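Local atomic coordinates of Lin1889 protein (Listeria innocua Clip11262, PDB entry 3B57), a protein that is of unknown function but binds a magnesium ion and probably acts as a metal-dependent phosphohydrolase of the HD-domain family. Residues A[5-13]-A[75-85]; A[50-61]-A[92-101]. All coordinates share one frame; numbering follows the deposited sequence.

Contact 1: residues A[5-13]-A[75-85]; sequences EIILSAKNW and TLINWMETKEI
Trp-79 lays its indole ring over that of Trp-13. The two form an offset stack between the six-membered ring of Trp-13 and the five-membered ring of Trp-79. The centroids are 4.1 Å apart and the planes are tilted by 20°. The two side chains run past each other in opposite directions, each reaching out from its own helix. Both have CG anti to the backbone N (chi1 179° for Trp-13), which sends each indole across to the other helix. The side chain of Trp-79 sits as a knob in the hole formed by Ile-6, Ser-9, Ala-10 and Trp-13. Its far rim meets the first three. Ile-6 O and Ser-9 OG meet the ring at its edge, near its plane, and CB of Ala-10 lies 3.7 Å from CH2 of Trp-79. Lys-83 lies over the ring face of Trp-79 that Trp-13 does not cover. Its chain bends at chi2 and chi4 and places NZ 3.3 Å above the ring plane, offset toward the rim. Segments 5-13 and 75-82 run roughly antiparallel, at 146°, with axes 11.8 Å apart at closest. The two indoles bridge much of this spacing. The contact joins helices 3-15 and 71-82 of this all-helical protein of the HD family. Helix 71-82 closes in a Schellman motif, with Glu-84 at positive phi. The chain then turns so that Ile-85 faces helix 3-15. There CD1 of Ile-6 meets CG1 of Ile-85 at 3.9 Å. The CG2 branch of Ile-6 turns instead to CH2 of Trp-79, 3.8 Å away. At the other end, Leu-76 brings CD2 to 3.8 Å from CZ3 of Trp-13. CG2 of Thr-75 approaches the edge of the same ring, while its OG1 is bonded to Glu-71 O.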
# COMPACT_ATOMS: atom_id res chain seq x y z
N GLU A 5 -23.71 26.26 11.49
CA GLU A 5 -24.74 25.37 10.98
C GLU A 5 -24.51 24.95 9.53
O GLU A 5 -24.65 23.77 9.19
CB GLU A 5 -26.11 26.02 11.13
CG GLU A 5 -26.92 25.47 12.30
CD GLU A 5 -27.00 23.94 12.29
OE1 GLU A 5 -26.94 23.34 11.19
OE2 GLU A 5 -27.14 23.35 13.38
N ILE A 6 -24.17 25.92 8.68
CA ILE A 6 -23.92 25.68 7.27
C ILE A 6 -22.81 24.64 7.12
O ILE A 6 -22.92 23.71 6.31
CB ILE A 6 -23.48 26.97 6.54
CG1 ILE A 6 -24.59 28.01 6.60
CG2 ILE A 6 -23.12 26.67 5.09
CD1 ILE A 6 -24.32 29.25 5.76
N ILE A 7 -21.76 24.80 7.90
CA ILE A 7 -20.64 23.86 7.86
C ILE A 7 -21.14 22.46 8.20
O ILE A 7 -20.80 21.49 7.52
CB ILE A 7 -19.54 24.22 8.87
CG1 ILE A 7 -18.90 25.55 8.50
CG2 ILE A 7 -18.50 23.13 8.89
CD1 ILE A 7 -18.22 25.55 7.16
N LEU A 8 -21.95 22.38 9.24
CA LEU A 8 -22.49 21.10 9.68
C LEU A 8 -23.31 20.43 8.58
O LEU A 8 -23.20 19.22 8.35
CB LEU A 8 -23.39 21.30 10.90
CG LEU A 8 -23.52 20.06 11.76
CD1 LEU A 8 -22.31 20.01 12.70
CD2 LEU A 8 -24.81 20.10 12.55
N SER A 9 -24.12 21.24 7.91
CA SER A 9 -24.97 20.78 6.82
C SER A 9 -24.13 20.24 5.67
O SER A 9 -24.35 19.14 5.17
CB SER A 9 -25.85 21.94 6.35
OG SER A 9 -26.61 21.59 5.20
N ALA A 10 -23.15 21.04 5.24
CA ALA A 10 -22.25 20.66 4.16
C ALA A 10 -21.58 19.34 4.54
O ALA A 10 -21.46 18.43 3.73
CB ALA A 10 -21.21 21.74 3.95
N LYS A 11 -21.15 19.26 5.79
CA LYS A 11 -20.49 18.07 6.29
C LYS A 11 -21.40 16.85 6.13
O LYS A 11 -21.00 15.85 5.54
CB LYS A 11 -20.11 18.28 7.75
CG LYS A 11 -18.96 17.44 8.27
CD LYS A 11 -18.44 18.08 9.55
CE LYS A 11 -18.17 17.06 10.65
NZ LYS A 11 -18.23 17.73 11.99
N ASN A 12 -22.62 16.94 6.64
CA ASN A 12 -23.56 15.82 6.55
C ASN A 12 -23.98 15.48 5.13
O ASN A 12 -24.31 14.33 4.83
CB ASN A 12 -24.79 16.09 7.42
CG ASN A 12 -24.54 15.81 8.89
OD1 ASN A 12 -24.48 14.66 9.32
ND2 ASN A 12 -24.36 16.87 9.67
N TRP A 13 -23.97 16.48 4.25
CA TRP A 13 -24.33 16.28 2.86
C TRP A 13 -23.24 15.50 2.13
O TRP A 13 -23.53 14.52 1.45
CB TRP A 13 -24.58 17.65 2.20
CG TRP A 13 -24.94 17.59 0.74
CD1 TRP A 13 -25.62 16.60 0.11
CD2 TRP A 13 -24.66 18.58 -0.26
NE1 TRP A 13 -25.77 16.90 -1.23
CE2 TRP A 13 -25.20 18.11 -1.48
CE3 TRP A 13 -24.01 19.82 -0.25
CZ2 TRP A 13 -25.10 18.83 -2.68
CZ3 TRP A 13 -23.92 20.54 -1.44
CH2 TRP A 13 -24.46 20.04 -2.64
N THR A 75 -24.53 22.92 -8.96
CA THR A 75 -25.29 22.35 -7.85
C THR A 75 -24.82 22.93 -6.52
O THR A 75 -25.62 23.27 -5.64
CB THR A 75 -25.15 20.83 -7.81
OG1 THR A 75 -25.68 20.27 -9.02
CG2 THR A 75 -25.90 20.25 -6.62
N LEU A 76 -23.50 23.03 -6.37
CA LEU A 76 -22.92 23.59 -5.16
C LEU A 76 -23.38 25.04 -5.02
O LEU A 76 -23.91 25.43 -3.97
CB LEU A 76 -21.39 23.53 -5.21
CG LEU A 76 -20.71 22.17 -5.00
CD1 LEU A 76 -19.19 22.30 -5.14
CD2 LEU A 76 -21.07 21.63 -3.63
N ILE A 77 -23.18 25.84 -6.07
CA ILE A 77 -23.58 27.24 -6.00
C ILE A 77 -25.01 27.32 -5.47
O ILE A 77 -25.30 28.06 -4.53
CB ILE A 77 -23.51 27.92 -7.37
CG1 ILE A 77 -22.13 27.68 -7.98
CG2 ILE A 77 -23.74 29.42 -7.19
CD1 ILE A 77 -21.89 28.37 -9.30
N ASN A 78 -25.89 26.52 -6.07
CA ASN A 78 -27.28 26.48 -5.65
C ASN A 78 -27.40 26.21 -4.17
O ASN A 78 -27.97 27.01 -3.42
CB ASN A 78 -28.00 25.39 -6.43
CG ASN A 78 -29.10 25.94 -7.27
OD1 ASN A 78 -30.22 26.13 -6.79
ND2 ASN A 78 -28.79 26.25 -8.53
N TRP A 79 -26.84 25.09 -3.74
CA TRP A 79 -26.88 24.71 -2.34
C TRP A 79 -26.37 25.88 -1.50
O TRP A 79 -26.89 26.14 -0.42
CB TRP A 79 -26.01 23.47 -2.11
CG TRP A 79 -26.10 22.93 -0.71
CD1 TRP A 79 -26.99 22.02 -0.24
CD2 TRP A 79 -25.30 23.33 0.41
NE1 TRP A 79 -26.80 21.82 1.10
CE2 TRP A 79 -25.77 22.62 1.53
CE3 TRP A 79 -24.24 24.23 0.57
CZ2 TRP A 79 -25.21 22.78 2.81
CZ3 TRP A 79 -23.69 24.38 1.84
CH2 TRP A 79 -24.17 23.66 2.94
N MSE A 80 -25.38 26.60 -2.00
CA MSE A 80 -24.83 27.72 -1.24
C MSE A 80 -25.66 28.99 -1.25
O MSE A 80 -25.71 29.72 -0.24
CB MSE A 80 -23.41 28.04 -1.71
CG MSE A 80 -22.39 27.00 -1.33
SE MSE A 80 -20.60 27.62 -1.61
CE MSE A 80 -20.33 27.06 -3.43
N GLU A 81 -26.29 29.29 -2.38
CA GLU A 81 -27.13 30.48 -2.45
C GLU A 81 -28.31 30.21 -1.53
O GLU A 81 -28.73 31.08 -0.78
CB GLU A 81 -27.60 30.72 -3.89
CG GLU A 81 -26.46 30.94 -4.86
CD GLU A 81 -26.95 31.24 -6.27
OE1 GLU A 81 -27.84 30.51 -6.76
OE2 GLU A 81 -26.43 32.21 -6.89
N THR A 82 -28.81 28.97 -1.56
CA THR A 82 -29.93 28.59 -0.72
C THR A 82 -29.59 28.78 0.76
O THR A 82 -30.48 28.94 1.59
CB THR A 82 -30.31 27.12 -0.93
OG1 THR A 82 -30.65 26.90 -2.31
CG2 THR A 82 -31.50 26.75 -0.06
N LYS A 83 -28.31 28.75 1.09
CA LYS A 83 -27.89 28.94 2.47
C LYS A 83 -27.68 30.42 2.74
O LYS A 83 -27.30 30.82 3.84
CB LYS A 83 -26.61 28.16 2.76
CG LYS A 83 -26.83 26.67 2.90
CD LYS A 83 -27.73 26.38 4.09
CE LYS A 83 -27.94 24.89 4.27
NZ LYS A 83 -28.49 24.27 3.04
N GLU A 84 -27.92 31.23 1.72
CA GLU A 84 -27.78 32.67 1.85
C GLU A 84 -26.34 33.11 2.04
O GLU A 84 -26.07 34.05 2.78
CB GLU A 84 -28.61 33.18 3.03
CG GLU A 84 -30.11 32.97 2.93
CD GLU A 84 -30.81 33.23 4.25
OE1 GLU A 84 -30.68 34.36 4.77
OE2 GLU A 84 -31.48 32.30 4.77
N ILE A 85 -25.41 32.42 1.40
CA ILE A 85 -24.02 32.82 1.53
C ILE A 85 -23.81 33.92 0.49
O ILE A 85 -24.08 33.70 -0.69
CB ILE A 85 -23.05 31.66 1.22
CG1 ILE A 85 -23.30 30.49 2.18
CG2 ILE A 85 -21.63 32.13 1.34
CD1 ILE A 85 -22.49 29.25 1.87

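Contact 2: residues A[50-61]-A[92-101]; sequences TIELAALFHDYS and KIIRIIQSVS
This is a buried, mainly aliphatic contact between helices 48-57 and 87-100, beside the metal site of the HD domain. Their segments 50-57 and 92-100 cross at -49°, with axes 8.8 Å apart at closest. The small side chain of Ala-54 is consistent with this spacing; its CB packs on CG2 of Ile-96. CD1 of Ile-93 reaches CD1 of Leu-53 at 3.5 Å, while CD1 of Ile-96 touches CG2 of Thr-50. Ile-97 has CG1 anti to the carbonyl carbon and CG2 anti to the backbone N, which parts its two branches. CD1 lies 3.6 Å from CB of Phe-57, and CG2 packs against CA of His-58. His-58 and Asp-59 bind magnesium together with His-29 and Asp-123. CG1 of Val-100 comes to the edge of the His-58 ring, 3.9 Å from CD2. Ser-101 OG donates to His-58 O at 3.3 Å, nearly in line with the carbonyl bond. Around the pair, helix 27-44 packs on Ala-55 and Leu-56, helix 3-15 on Leu-53 and Phe-57, helix 71-82 on Phe-57 and Ile-94, and helix 114-125 on Thr-50 and Val-100.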
# COMPACT_ATOMS: atom_id res chain seq x y z
N THR A 50 -14.52 30.11 4.70
CA THR A 50 -14.32 30.00 3.27
C THR A 50 -13.48 28.75 2.95
O THR A 50 -13.71 28.08 1.93
CB THR A 50 -13.67 31.30 2.77
OG1 THR A 50 -14.58 31.95 1.88
CG2 THR A 50 -12.35 31.03 2.06
N ILE A 51 -12.54 28.44 3.84
CA ILE A 51 -11.63 27.29 3.74
C ILE A 51 -12.33 25.97 4.04
O ILE A 51 -12.24 25.02 3.27
CB ILE A 51 -10.45 27.46 4.76
CG1 ILE A 51 -9.51 28.58 4.29
CG2 ILE A 51 -9.71 26.13 4.97
CD1 ILE A 51 -8.54 29.09 5.34
N GLU A 52 -13.03 25.93 5.17
CA GLU A 52 -13.74 24.74 5.61
C GLU A 52 -14.70 24.17 4.55
O GLU A 52 -14.81 22.95 4.42
CB GLU A 52 -14.50 25.07 6.89
CG GLU A 52 -14.47 23.98 7.92
CD GLU A 52 -14.42 24.54 9.32
OE1 GLU A 52 -13.60 25.46 9.53
OE2 GLU A 52 -15.18 24.05 10.21
N LEU A 53 -15.38 25.03 3.79
CA LEU A 53 -16.31 24.54 2.78
C LEU A 53 -15.58 24.18 1.51
O LEU A 53 -15.88 23.15 0.90
CB LEU A 53 -17.38 25.58 2.44
CG LEU A 53 -18.47 25.86 3.47
CD1 LEU A 53 -19.31 27.04 3.00
CD2 LEU A 53 -19.30 24.63 3.67
N ALA A 54 -14.64 25.00 1.08
CA ALA A 54 -13.93 24.64 -0.13
C ALA A 54 -13.31 23.27 0.11
O ALA A 54 -13.32 22.43 -0.78
CB ALA A 54 -12.87 25.67 -0.45
N ALA A 55 -12.80 23.03 1.31
CA ALA A 55 -12.19 21.75 1.64
C ALA A 55 -13.19 20.60 1.55
O ALA A 55 -12.86 19.53 1.03
CB ALA A 55 -11.59 21.78 3.03
N LEU A 56 -14.39 20.82 2.07
CA LEU A 56 -15.41 19.79 2.04
C LEU A 56 -15.99 19.54 0.65
O LEU A 56 -16.47 18.44 0.38
CB LEU A 56 -16.52 20.13 3.02
CG LEU A 56 -16.17 19.98 4.49
CD1 LEU A 56 -17.42 20.18 5.31
CD2 LEU A 56 -15.60 18.59 4.76
N PHE A 57 -15.95 20.55 -0.23
CA PHE A 57 -16.49 20.39 -1.58
C PHE A 57 -15.40 20.23 -2.64
O PHE A 57 -15.71 20.06 -3.81
CB PHE A 57 -17.36 21.59 -2.00
CG PHE A 57 -18.56 21.83 -1.12
CD1 PHE A 57 -19.19 20.78 -0.47
CD2 PHE A 57 -19.07 23.12 -0.96
CE1 PHE A 57 -20.31 21.01 0.34
CE2 PHE A 57 -20.19 23.36 -0.15
CZ PHE A 57 -20.81 22.30 0.50
N HIS A 58 -14.13 20.28 -2.23
CA HIS A 58 -13.04 20.18 -3.20
C HIS A 58 -13.10 18.93 -4.05
O HIS A 58 -12.50 18.88 -5.13
CB HIS A 58 -11.68 20.23 -2.48
CG HIS A 58 -11.21 18.92 -1.93
ND1 HIS A 58 -11.86 18.25 -0.91
CD2 HIS A 58 -10.13 18.16 -2.24
CE1 HIS A 58 -11.20 17.14 -0.62
NE2 HIS A 58 -10.14 17.07 -1.40
N ASP A 59 -13.85 17.94 -3.59
CA ASP A 59 -13.95 16.68 -4.29
C ASP A 59 -15.39 16.32 -4.62
O ASP A 59 -15.88 15.27 -4.21
CB ASP A 59 -13.34 15.58 -3.43
CG ASP A 59 -12.39 14.70 -4.20
OD1 ASP A 59 -12.78 14.24 -5.30
OD2 ASP A 59 -11.26 14.48 -3.69
N TYR A 60 -16.06 17.18 -5.37
CA TYR A 60 -17.44 16.93 -5.73
C TYR A 60 -17.59 17.15 -7.22
O TYR A 60 -18.49 16.62 -7.87
CB TYR A 60 -18.34 17.90 -4.97
CG TYR A 60 -19.81 17.71 -5.25
CD1 TYR A 60 -20.55 16.74 -4.56
CD2 TYR A 60 -20.44 18.46 -6.23
CE1 TYR A 60 -21.89 16.55 -4.85
CE2 TYR A 60 -21.78 18.27 -6.53
CZ TYR A 60 -22.50 17.31 -5.84
OH TYR A 60 -23.82 17.13 -6.15
N SER A 61 -16.66 17.94 -7.76
CA SER A 61 -16.65 18.26 -9.17
C SER A 61 -16.10 17.10 -10.02
O SER A 61 -15.05 17.22 -10.65
CB SER A 61 -15.82 19.54 -9.38
OG SER A 61 -16.27 20.55 -8.49
N LYS A 92 -15.34 32.98 -4.04
CA LYS A 92 -14.06 32.56 -3.47
C LYS A 92 -13.99 31.04 -3.28
O LYS A 92 -13.04 30.39 -3.72
CB LYS A 92 -13.82 33.25 -2.12
CG LYS A 92 -13.56 34.75 -2.21
CD LYS A 92 -12.89 35.26 -0.92
CE LYS A 92 -12.56 36.75 -1.00
NZ LYS A 92 -13.80 37.58 -1.07
N ILE A 93 -15.00 30.49 -2.61
CA ILE A 93 -15.07 29.06 -2.36
C ILE A 93 -14.90 28.27 -3.66
O ILE A 93 -14.12 27.32 -3.72
CB ILE A 93 -16.41 28.68 -1.67
CG1 ILE A 93 -16.41 29.22 -0.24
CG2 ILE A 93 -16.61 27.17 -1.66
CD1 ILE A 93 -17.69 28.96 0.51
N ILE A 94 -15.59 28.68 -4.71
CA ILE A 94 -15.44 27.98 -5.97
C ILE A 94 -14.06 28.19 -6.57
O ILE A 94 -13.44 27.24 -7.04
CB ILE A 94 -16.54 28.39 -6.97
CG1 ILE A 94 -17.83 27.65 -6.61
CG2 ILE A 94 -16.13 28.06 -8.39
CD1 ILE A 94 -18.88 27.74 -7.64
N ARG A 95 -13.56 29.43 -6.53
CA ARG A 95 -12.23 29.74 -7.06
C ARG A 95 -11.19 28.83 -6.39
O ARG A 95 -10.25 28.37 -7.04
CB ARG A 95 -11.88 31.21 -6.80
CG ARG A 95 -12.58 32.21 -7.73
CD ARG A 95 -12.33 33.68 -7.32
NE ARG A 95 -10.92 33.95 -7.03
CZ ARG A 95 -9.92 33.81 -7.90
NH1 ARG A 95 -10.17 33.40 -9.14
NH2 ARG A 95 -8.67 34.07 -7.53
N ILE A 96 -11.37 28.58 -5.09
CA ILE A 96 -10.47 27.72 -4.33
C ILE A 96 -10.52 26.30 -4.85
O ILE A 96 -9.48 25.71 -5.17
CB ILE A 96 -10.86 27.70 -2.84
CG1 ILE A 96 -10.68 29.09 -2.24
CG2 ILE A 96 -10.02 26.67 -2.09
CD1 ILE A 96 -11.14 29.21 -0.81
N ILE A 97 -11.72 25.74 -4.94
CA ILE A 97 -11.88 24.39 -5.42
C ILE A 97 -11.17 24.19 -6.76
O ILE A 97 -10.65 23.10 -7.04
CB ILE A 97 -13.37 24.03 -5.55
CG1 ILE A 97 -14.03 24.12 -4.18
CG2 ILE A 97 -13.53 22.64 -6.11
CD1 ILE A 97 -15.49 23.71 -4.16
N GLN A 98 -11.12 25.23 -7.57
CA GLN A 98 -10.46 25.16 -8.88
C GLN A 98 -8.93 25.06 -8.78
O GLN A 98 -8.30 24.34 -9.55
CB GLN A 98 -10.83 26.37 -9.72
CG GLN A 98 -12.30 26.44 -10.05
CD GLN A 98 -12.68 27.73 -10.75
OE1 GLN A 98 -13.83 27.92 -11.15
NE2 GLN A 98 -11.71 28.64 -10.89
N SER A 99 -8.34 25.78 -7.83
CA SER A 99 -6.90 25.75 -7.67
C SER A 99 -6.45 24.46 -6.99
O SER A 99 -5.25 24.17 -6.89
CB SER A 99 -6.43 26.96 -6.85
OG SER A 99 -7.10 27.04 -5.60
N VAL A 100 -7.41 23.68 -6.52
CA VAL A 100 -7.11 22.42 -5.85
C VAL A 100 -7.09 21.28 -6.86
O VAL A 100 -6.02 20.83 -7.28
CB VAL A 100 -8.16 22.10 -4.79
CG1 VAL A 100 -7.91 20.73 -4.19
CG2 VAL A 100 -8.13 23.17 -3.72
N SER A 101 -8.28 20.81 -7.23
CA SER A 101 -8.42 19.73 -8.20
C SER A 101 -8.55 20.33 -9.59
O SER A 101 -7.67 21.06 -10.04
CB SER A 101 -9.65 18.87 -7.87
OG SER A 101 -10.84 19.66 -7.83

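Contact 2 is the more buried and lies nearer the centre of the chain; contact 1 is only partly buried. Four different helices are involved, yet the two contacts touch. Ala-10 and Leu-76 of contact 1 both pack on Phe-57 of contact 2, and Ile-77 meets Ile-94. In chain order the segments run 5-13, 50-61, 75-85, 92-101, so those of the two contacts alternate. The chemistry follows the place in the fold. Contact 1 relies on large indoles and a lysine between widely spaced helices. Contact 2 uses alanine and branched aliphatic residues between close helices, and includes two of the magnesium ligands.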